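Local coordinates for superoxide dismutase 1 (Perkinsus marinus, PDB 2CW2), which probably converts superoxide radicals into hydrogen peroxide and molecular oxygen, using an iron ion as its cofactor, at residues G31-P36 with T68-A73; L38-N43 with F107-L112. All blocks are in the same frame, centred on the assembly; numbering follows the deposited sequence.

Residues 31-36 and 38-43 belong to the loop before helix 51-73, and each packs against the end part of a helix. Contact 1 holds residues 31-36 to the C-terminal end of helix 51-73; contact 2 joins residues 38-43 to the end of helix 93-110, close to the iron. The centre of contact 1 is about 19 Å, that of contact 2 about 11 Å, from the centre of the chain; both are partly buried. Each combines a leucine methyl over a phenylalanine face with hydrogen bonding, but the roles reverse. In contact 1 a helix side chain, Asn70, grips the loop backbone; in contact 2 a loop side chain, Tyr40, reaches a helix carbonyl.

Contact 1: residues G31-P36 with T68-A73; sequences GPFQCP and TLNSIA
Asn70 reaches from the last turn of helix 51-73 to the backbone of Phe33 and grips it with both ends of its amide. Its CB lies 3.5 Å from Gly31 O, and CG comes closer to the same carbonyl. At the tip the two branches divide the work. OD1 accepts the N-H of Phe33 on a lone pair, in the carbonyl plane, at 2.9 Å from Phe33 N; it also sits against the CD of Pro32, which follows a cis peptide bond. ND2 gives the straighter bond, 169° at the hydrogen, with 2.9 Å between Asn70 ND2 and Phe33 O. A water donates to both Gly31 O and Asn70 O and so bridges the two backbones. Leu69, its CG anti to the backbone N (chi1 -177°), carries CD2 over one face of the Phe33 ring, 3.8 Å from the centroid, while Asn70 OD1 and Ala73 CB lie at the ring edge. Leu84 and Ile87 of helix 84-90 also touch this ring. This two-point amide grip on the N-H and C=O of one residue lies within the alpha-hairpin domain of an iron/manganese superoxide dismutase, holding the loop before helix 51-73 against that helix's C-terminal end.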
loop_
_atom_site.group_PDB
_atom_site.type_symbol
_atom_site.label_atom_id
_atom_site.label_comp_id
_atom_site.label_asym_id
_atom_site.label_seq_id
_atom_site.Cartn_x
_atom_site.Cartn_y
_atom_site.Cartn_z
ATOM N N GLY A 31 14.041 16.729 16.968
ATOM C CA GLY A 31 15.179 16.142 16.306
ATOM C C GLY A 31 15.368 14.780 16.937
ATOM O O GLY A 31 14.512 14.326 17.697
ATOM N N PRO A 32 16.486 14.139 16.651
ATOM C CA PRO A 32 17.556 14.715 15.831
ATOM C C PRO A 32 17.351 14.662 14.311
ATOM O O PRO A 32 18.025 15.414 13.606
ATOM C CB PRO A 32 18.750 13.833 16.196
ATOM C CG PRO A 32 18.136 12.512 16.436
ATOM C CD PRO A 32 16.828 12.791 17.131
ATOM N N PHE A 33 16.488 13.785 13.808
ATOM C CA PHE A 33 16.284 13.695 12.373
ATOM C C PHE A 33 15.343 14.809 11.945
ATOM O O PHE A 33 14.488 15.240 12.727
ATOM C CB PHE A 33 15.721 12.311 11.979
ATOM C CG PHE A 33 16.636 11.189 12.292
ATOM C CD1 PHE A 33 17.686 10.871 11.439
ATOM C CD2 PHE A 33 16.474 10.464 13.459
ATOM C CE1 PHE A 33 18.551 9.830 11.734
ATOM C CE2 PHE A 33 17.343 9.418 13.768
ATOM C CZ PHE A 33 18.382 9.098 12.898
ATOM N N GLN A 34 15.528 15.310 10.730
ATOM C CA GLN A 34 14.651 16.346 10.214
ATOM C C GLN A 34 14.089 15.961 8.866
ATOM O O GLN A 34 14.648 15.136 8.142
ATOM C CB GLN A 34 15.367 17.699 10.096
ATOM C CG GLN A 34 16.108 18.153 11.341
ATOM C CD GLN A 34 15.197 18.548 12.499
ATOM O OE1 GLN A 34 14.077 19.034 12.298
ATOM N NE2 GLN A 34 15.693 18.363 13.725
ATOM N N CYS A 35 12.977 16.581 8.534
ATOM C CA CYS A 35 12.336 16.365 7.242
ATOM C C CYS A 35 12.719 17.549 6.366
ATOM O O CYS A 35 12.236 18.668 6.589
ATOM C CB CYS A 35 10.821 16.293 7.450
ATOM S SG CYS A 35 9.873 16.034 5.938
ATOM N N PRO A 36 13.587 17.311 5.377
ATOM C CA PRO A 36 14.082 18.390 4.504
ATOM C C PRO A 36 12.925 19.011 3.740
ATOM O O PRO A 36 11.987 18.287 3.357
ATOM C CB PRO A 36 15.029 17.678 3.520
ATOM C CG PRO A 36 15.169 16.294 3.994
ATOM C CD PRO A 36 14.105 15.988 5.008
ATOM N N THR A 68 7.984 9.991 13.969
ATOM C CA THR A 68 7.964 8.670 14.615
ATOM C C THR A 68 9.363 8.137 14.845
ATOM O O THR A 68 9.657 7.609 15.930
ATOM C CB THR A 68 7.119 7.659 13.813
ATOM O OG1 THR A 68 5.845 8.242 13.544
ATOM C CG2 THR A 68 6.778 6.426 14.683
ATOM N N LEU A 69 10.228 8.282 13.834
ATOM C CA LEU A 69 11.644 7.912 13.958
ATOM C C LEU A 69 12.284 8.641 15.143
ATOM O O LEU A 69 13.044 8.051 15.931
ATOM C CB LEU A 69 12.409 8.241 12.674
ATOM C CG LEU A 69 13.884 7.832 12.652
ATOM C CD1 LEU A 69 13.986 6.343 12.947
ATOM C CD2 LEU A 69 14.572 8.176 11.317
ATOM N N ASN A 70 11.977 9.928 15.263
ATOM C CA ASN A 70 12.492 10.718 16.377
ATOM C C ASN A 70 12.020 10.200 17.746
ATOM O O ASN A 70 12.786 10.188 18.737
ATOM C CB ASN A 70 12.141 12.198 16.168
ATOM C CG ASN A 70 13.151 12.900 15.285
ATOM O OD1 ASN A 70 14.297 12.450 15.174
ATOM N ND2 ASN A 70 12.746 14.014 14.667
ATOM N N SER A 71 10.773 9.743 17.783
ATOM C CA SER A 71 10.207 9.151 18.982
ATOM C C SER A 71 11.016 7.925 19.396
ATOM O O SER A 71 11.301 7.728 20.577
ATOM C CB SER A 71 8.725 8.808 18.768
ATOM O OG SER A 71 8.098 8.435 19.989
ATOM N N ILE A 72 11.396 7.109 18.413
ATOM C CA ILE A 72 12.228 5.948 18.678
ATOM C C ILE A 72 13.643 6.363 19.048
ATOM O O ILE A 72 14.232 5.801 19.983
ATOM C CB ILE A 72 12.225 4.996 17.471
ATOM C CG1 ILE A 72 10.846 4.359 17.327
ATOM C CG2 ILE A 72 13.308 3.909 17.610
ATOM C CD1 ILE A 72 10.619 3.806 15.984
ATOM N N ALA A 73 14.178 7.356 18.340
ATOM C CA ALA A 73 15.536 7.848 18.610
ATOM C C ALA A 73 15.670 8.338 20.049
ATOM O O ALA A 73 16.725 8.174 20.672
ATOM C CB ALA A 73 15.914 8.970 17.630
HETATM O O HOH W 1 14.439 12.242 19.661
#

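Contact 2: residues L38-N43 with F107-L112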
loop_
_atom_site.group_PDB
_atom_site.type_symbol
_atom_site.label_atom_id
_atom_site.label_comp_id
_atom_site.label_asym_id
_atom_site.label_seq_id
_atom_site.Cartn_x
_atom_site.Cartn_y
_atom_site.Cartn_z
ATOM N N LEU A 38 10.742 20.634 0.708
ATOM C CA LEU A 38 10.608 20.433 -0.729
ATOM C C LEU A 38 11.487 21.448 -1.437
ATOM O O LEU A 38 11.571 22.613 -1.016
ATOM C CB LEU A 38 9.162 20.678 -1.137
ATOM C CG LEU A 38 8.193 19.550 -1.473
ATOM C CD1 LEU A 38 8.620 18.159 -1.002
ATOM C CD2 LEU A 38 6.743 19.873 -1.077
ATOM N N PRO A 39 12.141 21.035 -2.513
ATOM C CA PRO A 39 12.945 21.975 -3.314
ATOM C C PRO A 39 12.150 22.882 -4.268
ATOM O O PRO A 39 12.768 23.549 -5.099
ATOM C CB PRO A 39 13.924 21.064 -4.081
ATOM C CG PRO A 39 13.394 19.648 -3.941
ATOM C CD PRO A 39 12.216 19.650 -3.004
ATOM N N TYR A 40 10.822 22.911 -4.142
ATOM C CA TYR A 40 9.959 23.731 -4.995
ATOM C C TYR A 40 8.686 24.048 -4.210
ATOM O O TYR A 40 8.378 23.383 -3.196
ATOM C CB TYR A 40 9.622 22.986 -6.311
ATOM C CG TYR A 40 9.537 21.482 -6.106
ATOM C CD1 TYR A 40 8.430 20.910 -5.477
ATOM C CD2 TYR A 40 10.587 20.642 -6.498
ATOM C CE1 TYR A 40 8.369 19.545 -5.231
ATOM C CE2 TYR A 40 10.536 19.270 -6.261
ATOM C CZ TYR A 40 9.415 18.734 -5.624
ATOM O OH TYR A 40 9.344 17.383 -5.379
ATOM N N VAL A 41 7.939 25.049 -4.670
ATOM C CA VAL A 41 6.698 25.424 -3.998
ATOM C C VAL A 41 5.625 24.378 -4.327
ATOM O O VAL A 41 5.802 23.542 -5.225
ATOM C CB VAL A 41 6.234 26.826 -4.412
ATOM C CG1 VAL A 41 7.340 27.851 -4.111
ATOM C CG2 VAL A 41 5.865 26.818 -5.890
ATOM N N LYS A 42 4.524 24.416 -3.591
ATOM C CA LYS A 42 3.523 23.358 -3.667
ATOM C C LYS A 42 2.844 23.185 -5.025
ATOM O O LYS A 42 2.485 22.053 -5.390
ATOM C CB LYS A 42 2.480 23.541 -2.567
ATOM C CG LYS A 42 3.056 23.387 -1.163
ATOM C CD LYS A 42 3.439 21.924 -0.861
ATOM C CE LYS A 42 3.956 21.753 0.570
ATOM N NZ LYS A 42 2.922 22.057 1.603
ATOM N N ASN A 43 2.694 24.270 -5.792
ATOM C CA ASN A 43 2.013 24.141 -7.084
ATOM C C ASN A 43 2.969 23.931 -8.269
ATOM O O ASN A 43 2.556 23.932 -9.437
ATOM C CB ASN A 43 1.034 25.316 -7.323
ATOM C CG ASN A 43 1.730 26.617 -7.646
ATOM O OD1 ASN A 43 2.953 26.664 -7.801
ATOM N ND2 ASN A 43 0.937 27.696 -7.785
ATOM N N PHE A 107 14.489 11.433 -1.226
ATOM C CA PHE A 107 15.074 11.129 -2.525
ATOM C C PHE A 107 14.021 11.337 -3.627
ATOM O O PHE A 107 14.315 11.911 -4.691
ATOM C CB PHE A 107 15.524 9.663 -2.533
ATOM C CG PHE A 107 16.391 9.296 -3.707
ATOM C CD1 PHE A 107 17.775 9.250 -3.572
ATOM C CD2 PHE A 107 15.833 8.986 -4.934
ATOM C CE1 PHE A 107 18.582 8.922 -4.641
ATOM C CE2 PHE A 107 16.653 8.648 -6.028
ATOM C CZ PHE A 107 18.029 8.610 -5.874
ATOM N N PHE A 108 12.809 10.858 -3.372
ATOM C CA PHE A 108 11.701 10.983 -4.339
ATOM C C PHE A 108 11.435 12.454 -4.687
ATOM O O PHE A 108 11.415 12.841 -5.849
ATOM C CB PHE A 108 10.420 10.321 -3.789
ATOM C CG PHE A 108 9.212 10.444 -4.713
ATOM C CD1 PHE A 108 9.237 9.900 -5.993
ATOM C CD2 PHE A 108 8.048 11.079 -4.277
ATOM C CE1 PHE A 108 8.139 10.011 -6.836
ATOM C CE2 PHE A 108 6.934 11.183 -5.111
ATOM C CZ PHE A 108 6.988 10.643 -6.400
ATOM N N PHE A 109 11.251 13.290 -3.677
ATOM C CA PHE A 109 10.908 14.689 -3.927
ATOM C C PHE A 109 12.076 15.447 -4.594
ATOM O O PHE A 109 11.850 16.362 -5.406
ATOM C CB PHE A 109 10.470 15.378 -2.611
ATOM C CG PHE A 109 9.176 14.829 -2.017
ATOM C CD1 PHE A 109 9.096 14.519 -0.664
ATOM C CD2 PHE A 109 8.028 14.704 -2.794
ATOM C CE1 PHE A 109 7.907 14.027 -0.094
ATOM C CE2 PHE A 109 6.840 14.199 -2.243
ATOM C CZ PHE A 109 6.781 13.864 -0.871
ATOM N N ASN A 110 13.311 15.056 -4.265
ATOM C CA ASN A 110 14.495 15.596 -4.941
ATOM C C ASN A 110 14.530 15.197 -6.418
ATOM O O ASN A 110 15.070 15.931 -7.263
ATOM C CB ASN A 110 15.780 15.115 -4.242
ATOM C CG ASN A 110 16.089 15.908 -2.965
ATOM O OD1 ASN A 110 16.786 15.421 -2.039
ATOM N ND2 ASN A 110 15.620 17.127 -2.922
ATOM N N ASN A 111 13.917 14.044 -6.705
ATOM C CA ASN A 111 13.931 13.392 -8.016
ATOM C C ASN A 111 12.915 13.981 -8.976
ATOM O O ASN A 111 12.863 13.571 -10.138
ATOM C CB ASN A 111 13.652 11.878 -7.833
ATOM C CG ASN A 111 13.907 11.077 -9.074
ATOM O OD1 ASN A 111 14.031 9.872 -9.017
ATOM N ND2 ASN A 111 14.011 11.761 -10.224
ATOM N N LEU A 112 12.083 14.905 -8.491
ATOM C CA LEU A 112 11.121 15.636 -9.311
ATOM C C LEU A 112 11.537 17.107 -9.415
ATOM O O LEU A 112 12.276 17.603 -8.566
ATOM C CB LEU A 112 9.706 15.562 -8.714
ATOM C CG LEU A 112 9.270 14.221 -8.138
ATOM C CD1 LEU A 112 7.925 14.319 -7.404
ATOM C CD2 LEU A 112 9.242 13.201 -9.267
#
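Tyr40 and Phe109 meet through a phenol-to-backbone hydrogen bond: the hydroxyl of Tyr40 donates to the main-chain carbonyl of Phe109, with 2.7 Å between Tyr40 OH and Phe109 O. The donor is tilted 15° from the carbonyl plane, and the oxygen it reaches lies near the plane of the tyrosine ring, at its edge. Tyr40 has its CG between the backbone N and the carbonyl carbon (chi1 33°). CD of the preceding Pro39 lies over one face of the tyrosine ring. Leu112 O lies 3.3 Å from Tyr40 CE2, while the CB and CD1 of Leu112 approach the hydroxyl. Leu38 brings CD1 over one face of the Phe109 ring, offset toward the rim; the closest approach is 3.5 Å, from Leu38 CD1 to Phe109 CG. Pro39 touches with the tip of its ring, its CG 3.5 Å from Asn110 ND2, and the two side chains cross at about a right angle.

Around these groups, Leu54 of helix 51-73 touches both Tyr40 and Phe109, and Leu45 touches both Tyr40 and Leu112. Farther along the loop, Lys42 forms a salt bridge with Asp59 of the same helix. The Phe109 ring also meets the iron ligand His57 edge-to-face, and the Phe109 side chain is about 6 Å from the bound iron. The contact thus joins the N-terminal loop to second-shell packing around the iron site, where the two long helices of the alpha-hairpin domain supply the ligands His57 and His105.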